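Local structure of CurF (Lyngbya majuscula, 5DP2) at residues Gln12-Leu24 with Tyr68-Phe80. The protein is an enoyl-reductase-type cyclopropanase that binds NADP and probably forms the cyclopropane ring in curacin A biosynthesis. Sequence-based numbering, arbitrary orientation. Where two conformers were deposited one is given.
Sequences QLRIPSYGLLKNL and YRSGIISAENLTF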
# COMPACT_ATOMS: atom_id res chain seq x y z
N GLN A 12 14.88 16.22 3.35
CA GLN A 12 13.66 15.71 2.72
C GLN A 12 14.04 15.11 1.37
O GLN A 12 14.83 15.71 0.62
CB GLN A 12 12.62 16.82 2.55
CG GLN A 12 11.34 16.34 1.87
CD GLN A 12 10.28 17.41 1.93
OE1 GLN A 12 10.26 18.34 1.11
NE2 GLN A 12 9.41 17.32 2.93
N LEU A 13 13.46 13.96 1.04
CA LEU A 13 13.77 13.28 -0.23
C LEU A 13 13.06 14.03 -1.36
O LEU A 13 11.86 14.28 -1.33
CB LEU A 13 13.28 11.83 -0.15
CG LEU A 13 13.76 10.92 -1.28
CD1 LEU A 13 15.25 10.72 -1.22
CD2 LEU A 13 13.03 9.58 -1.16
N ARG A 14 13.84 14.37 -2.40
CA ARG A 14 13.35 15.16 -3.52
C ARG A 14 14.00 14.69 -4.81
O ARG A 14 14.98 13.94 -4.79
CB ARG A 14 13.65 16.66 -3.28
CG ARG A 14 13.01 17.25 -2.03
CD ARG A 14 11.51 17.44 -2.14
NE ARG A 14 11.17 18.68 -2.86
CZ ARG A 14 11.21 19.88 -2.27
NH1 ARG A 14 11.39 20.01 -0.97
NH2 ARG A 14 11.06 20.98 -3.01
N ILE A 15 13.46 15.17 -5.93
CA ILE A 15 14.06 14.96 -7.24
C ILE A 15 14.11 16.29 -7.99
O ILE A 15 13.27 17.16 -7.80
CB ILE A 15 13.28 13.92 -8.08
CG1 ILE A 15 11.80 14.28 -8.21
CG2 ILE A 15 13.46 12.53 -7.52
CD1 ILE A 15 11.02 13.40 -9.17
N PRO A 16 15.06 16.40 -8.95
CA PRO A 16 15.12 17.61 -9.77
C PRO A 16 14.23 17.53 -10.99
O PRO A 16 13.93 18.57 -11.61
CB PRO A 16 16.59 17.65 -10.19
CG PRO A 16 17.01 16.22 -10.24
CD PRO A 16 16.29 15.60 -9.07
N SER A 17 13.85 16.32 -11.39
CA SER A 17 13.21 16.06 -12.68
C SER A 17 12.83 14.58 -12.64
O SER A 17 13.33 13.82 -11.80
CB SER A 17 14.15 16.33 -13.86
OG SER A 17 15.35 15.58 -13.73
N TYR A 18 11.98 14.17 -13.58
CA TYR A 18 11.53 12.78 -13.68
C TYR A 18 12.44 11.95 -14.58
O TYR A 18 13.06 12.48 -15.52
CB TYR A 18 10.12 12.73 -14.26
CG TYR A 18 9.08 13.35 -13.36
CD1 TYR A 18 8.90 12.88 -12.07
CD2 TYR A 18 8.26 14.39 -13.77
CE1 TYR A 18 7.94 13.44 -11.23
CE2 TYR A 18 7.29 14.95 -12.93
CZ TYR A 18 7.14 14.46 -11.64
OH TYR A 18 6.20 14.97 -10.75
N GLY A 19 12.50 10.65 -14.29
CA GLY A 19 13.04 9.67 -15.23
C GLY A 19 14.05 8.68 -14.70
O GLY A 19 14.21 7.61 -15.30
N LEU A 20 14.76 9.03 -13.63
CA LEU A 20 15.83 8.16 -13.11
C LEU A 20 15.79 8.06 -11.58
O LEU A 20 15.75 9.10 -10.89
CB LEU A 20 17.21 8.61 -13.50
CG LEU A 20 17.59 8.55 -14.98
CD1 LEU A 20 19.01 9.03 -15.14
CD2 LEU A 20 17.44 7.17 -15.61
N LEU A 21 15.86 6.85 -11.05
CA LEU A 21 15.92 6.66 -9.61
C LEU A 21 17.17 7.31 -9.01
O LEU A 21 17.14 7.79 -7.87
CB LEU A 21 15.86 5.17 -9.22
CG LEU A 21 14.56 4.45 -9.62
CD1 LEU A 21 14.60 3.02 -9.12
CD2 LEU A 21 13.33 5.17 -9.11
N LYS A 22 18.28 7.32 -9.76
CA LYS A 22 19.53 7.82 -9.19
C LYS A 22 19.45 9.30 -8.86
O LYS A 22 20.32 9.82 -8.16
CB LYS A 22 20.73 7.52 -10.07
CG LYS A 22 20.79 8.33 -11.35
CD LYS A 22 21.84 7.84 -12.34
CE LYS A 22 23.21 8.43 -12.08
NZ LYS A 22 24.19 7.94 -13.09
N ASN A 23 18.47 10.02 -9.39
CA ASN A 23 18.35 11.43 -9.06
C ASN A 23 17.61 11.73 -7.74
O ASN A 23 17.52 12.90 -7.34
CB ASN A 23 17.69 12.21 -10.19
CG ASN A 23 18.53 12.28 -11.45
OD1 ASN A 23 19.75 12.44 -11.41
ND2 ASN A 23 17.85 12.24 -12.58
N LEU A 24 17.13 10.70 -7.04
CA LEU A 24 16.61 10.90 -5.68
C LEU A 24 17.75 11.47 -4.81
O LEU A 24 18.85 10.93 -4.81
CB LEU A 24 16.14 9.57 -5.12
CG LEU A 24 14.79 9.09 -5.65
CD1 LEU A 24 14.62 7.60 -5.43
CD2 LEU A 24 13.65 9.88 -5.00
N TYR A 68 2.87 17.57 -3.14
CA TYR A 68 3.78 18.60 -3.62
C TYR A 68 3.96 19.70 -2.61
O TYR A 68 2.99 20.20 -2.02
CB TYR A 68 3.25 19.20 -4.93
CG TYR A 68 3.17 18.22 -6.07
CD1 TYR A 68 4.27 18.01 -6.89
CD2 TYR A 68 2.01 17.52 -6.35
CE1 TYR A 68 4.21 17.15 -7.97
CE2 TYR A 68 1.94 16.66 -7.43
CZ TYR A 68 3.02 16.49 -8.26
OH TYR A 68 2.99 15.69 -9.38
N ARG A 69 5.20 20.18 -2.46
CA ARG A 69 5.44 21.33 -1.62
C ARG A 69 4.65 22.54 -2.12
O ARG A 69 4.64 22.84 -3.32
CB ARG A 69 6.94 21.66 -1.60
CG ARG A 69 7.81 20.58 -0.98
CD ARG A 69 7.40 20.21 0.45
NE ARG A 69 7.41 21.34 1.37
CZ ARG A 69 8.45 21.67 2.13
NH1 ARG A 69 9.56 20.95 2.14
NH2 ARG A 69 8.38 22.75 2.91
N SER A 70 3.97 23.20 -1.16
CA SER A 70 3.08 24.35 -1.41
C SER A 70 1.88 24.02 -2.25
O SER A 70 1.12 24.91 -2.63
CB SER A 70 3.84 25.52 -2.02
OG SER A 70 4.72 26.07 -1.09
N GLY A 71 1.67 22.74 -2.54
CA GLY A 71 0.56 22.32 -3.38
C GLY A 71 0.72 22.69 -4.84
O GLY A 71 -0.26 22.69 -5.56
N ILE A 72 1.94 23.01 -5.26
CA ILE A 72 2.23 23.44 -6.63
C ILE A 72 2.87 22.27 -7.38
O ILE A 72 3.93 21.76 -7.00
CB ILE A 72 3.11 24.70 -6.65
CG1 ILE A 72 2.35 25.87 -6.03
CG2 ILE A 72 3.55 25.02 -8.07
CD1 ILE A 72 3.16 27.12 -5.89
N ILE A 73 2.17 21.81 -8.42
CA ILE A 73 2.56 20.59 -9.15
C ILE A 73 3.79 20.82 -10.04
O ILE A 73 3.71 21.58 -11.01
CB ILE A 73 1.37 20.05 -9.96
CG1 ILE A 73 0.22 19.64 -9.02
CG2 ILE A 73 1.77 18.89 -10.85
CD1 ILE A 73 -1.05 19.22 -9.72
N SER A 74 4.88 20.13 -9.72
CA SER A 74 6.12 20.11 -10.50
C SER A 74 7.04 19.05 -9.94
O SER A 74 6.98 18.76 -8.74
CB SER A 74 6.85 21.45 -10.46
OG SER A 74 7.45 21.63 -9.19
N ALA A 75 7.93 18.48 -10.76
CA ALA A 75 8.83 17.46 -10.27
C ALA A 75 9.64 17.94 -9.08
O ALA A 75 9.84 17.18 -8.12
CB ALA A 75 9.79 16.99 -11.37
N GLU A 76 10.14 19.17 -9.15
CA GLU A 76 11.03 19.65 -8.10
C GLU A 76 10.32 19.91 -6.78
O GLU A 76 10.98 20.11 -5.75
CB GLU A 76 11.78 20.89 -8.56
CG GLU A 76 10.90 22.11 -8.79
CD GLU A 76 11.67 23.28 -9.36
OE1 GLU A 76 12.66 23.03 -10.07
OE2 GLU A 76 11.30 24.44 -9.10
N ASN A 77 8.98 19.88 -6.79
CA ASN A 77 8.18 20.04 -5.58
C ASN A 77 7.67 18.71 -5.02
O ASN A 77 7.09 18.70 -3.93
CB ASN A 77 7.00 20.98 -5.84
CG ASN A 77 7.43 22.39 -6.14
OD1 ASN A 77 8.60 22.76 -5.97
ND2 ASN A 77 6.46 23.20 -6.55
N LEU A 78 7.81 17.62 -5.77
CA LEU A 78 7.25 16.32 -5.35
C LEU A 78 7.95 15.80 -4.10
O LEU A 78 9.18 15.75 -4.04
CB LEU A 78 7.41 15.32 -6.50
CG LEU A 78 6.77 13.93 -6.27
CD1 LEU A 78 5.26 13.98 -6.15
CD2 LEU A 78 7.17 13.00 -7.40
N THR A 79 7.14 15.36 -3.13
CA THR A 79 7.65 14.66 -1.96
C THR A 79 7.20 13.20 -2.00
O THR A 79 6.34 12.81 -2.79
CB THR A 79 7.23 15.35 -0.64
OG1 THR A 79 5.80 15.32 -0.51
CG2 THR A 79 7.66 16.79 -0.58
N PHE A 80 7.80 12.41 -1.11
CA PHE A 80 7.58 10.97 -1.05
C PHE A 80 7.31 10.56 0.38
O PHE A 80 7.73 11.23 1.32
CB PHE A 80 8.83 10.23 -1.58
CG PHE A 80 9.23 10.66 -2.96
CD1 PHE A 80 8.66 10.09 -4.08
CD2 PHE A 80 10.13 11.71 -3.15
CE1 PHE A 80 8.96 10.53 -5.34
CE2 PHE A 80 10.44 12.15 -4.42
CZ PHE A 80 9.88 11.56 -5.52
O HOH W 1 9.94 13.50 0.48
O HOH W 2 11.15 16.88 -5.53
O HOH W 3 13.75 19.43 -5.66
O HOH W 4 4.49 12.66 -9.94
O HOH W 5 4.69 16.93 -11.52
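From Arg14 to Ser17 the chain leaving strand 11-14 runs antiparallel to residues 75-79, the CA atoms of Pro16 and Glu76 lying 4.9 Å apart, and the direct bonds between the two segments come from side chains. Strand 11-14 pairs antiparallel with strand 25-28; residues 68-80 belong to the loop before strand 83-91, in the GroES-like part of this medium-chain dehydrogenase/reductase fold. A water accepts from Ile15 N and lies within hydrogen-bonding reach of Ala75 O and Leu78 O. Arg14 grips the carbonyl of Glu76 side-on: NH2 reaches Glu76 O at 2.9 Å in the carbonyl plane, while NE donates to the same oxygen from above that plane. With CG anti to the carbonyl carbon (chi1 -60°), bends at chi2 and chi3 carry the Arg14 guanidinium across to the other segment, where Arg69 CG lies over one face near its rim. Gln12 OE1 accepts from both arginines, Arg14 NH1 and, at 2.9 Å, Arg69 NH1, which also bonds Gln29; this shared acceptor probably eases their like charges. Were Arg14 replaced by an alanine, Glu76 O would probably lose both guanidinium donors and Gln12 OE1 one of its two. Deeper in, the Phe80 ring takes Leu24 CD2 over a face, 4.0 Å from CE2, and Leu13 O at its edge. A water joins Leu13 O to Phe80 N. At the far end Ala75 CB makes a CH-pi contact over the Tyr18 ring, 3.7 Å from its centroid. Beyond it, the closer of two waters bridges the phenols, 2.6 Å from Tyr18 OH and 3.0 Å from Tyr68 OH, the latter also bonded to Glu62 O.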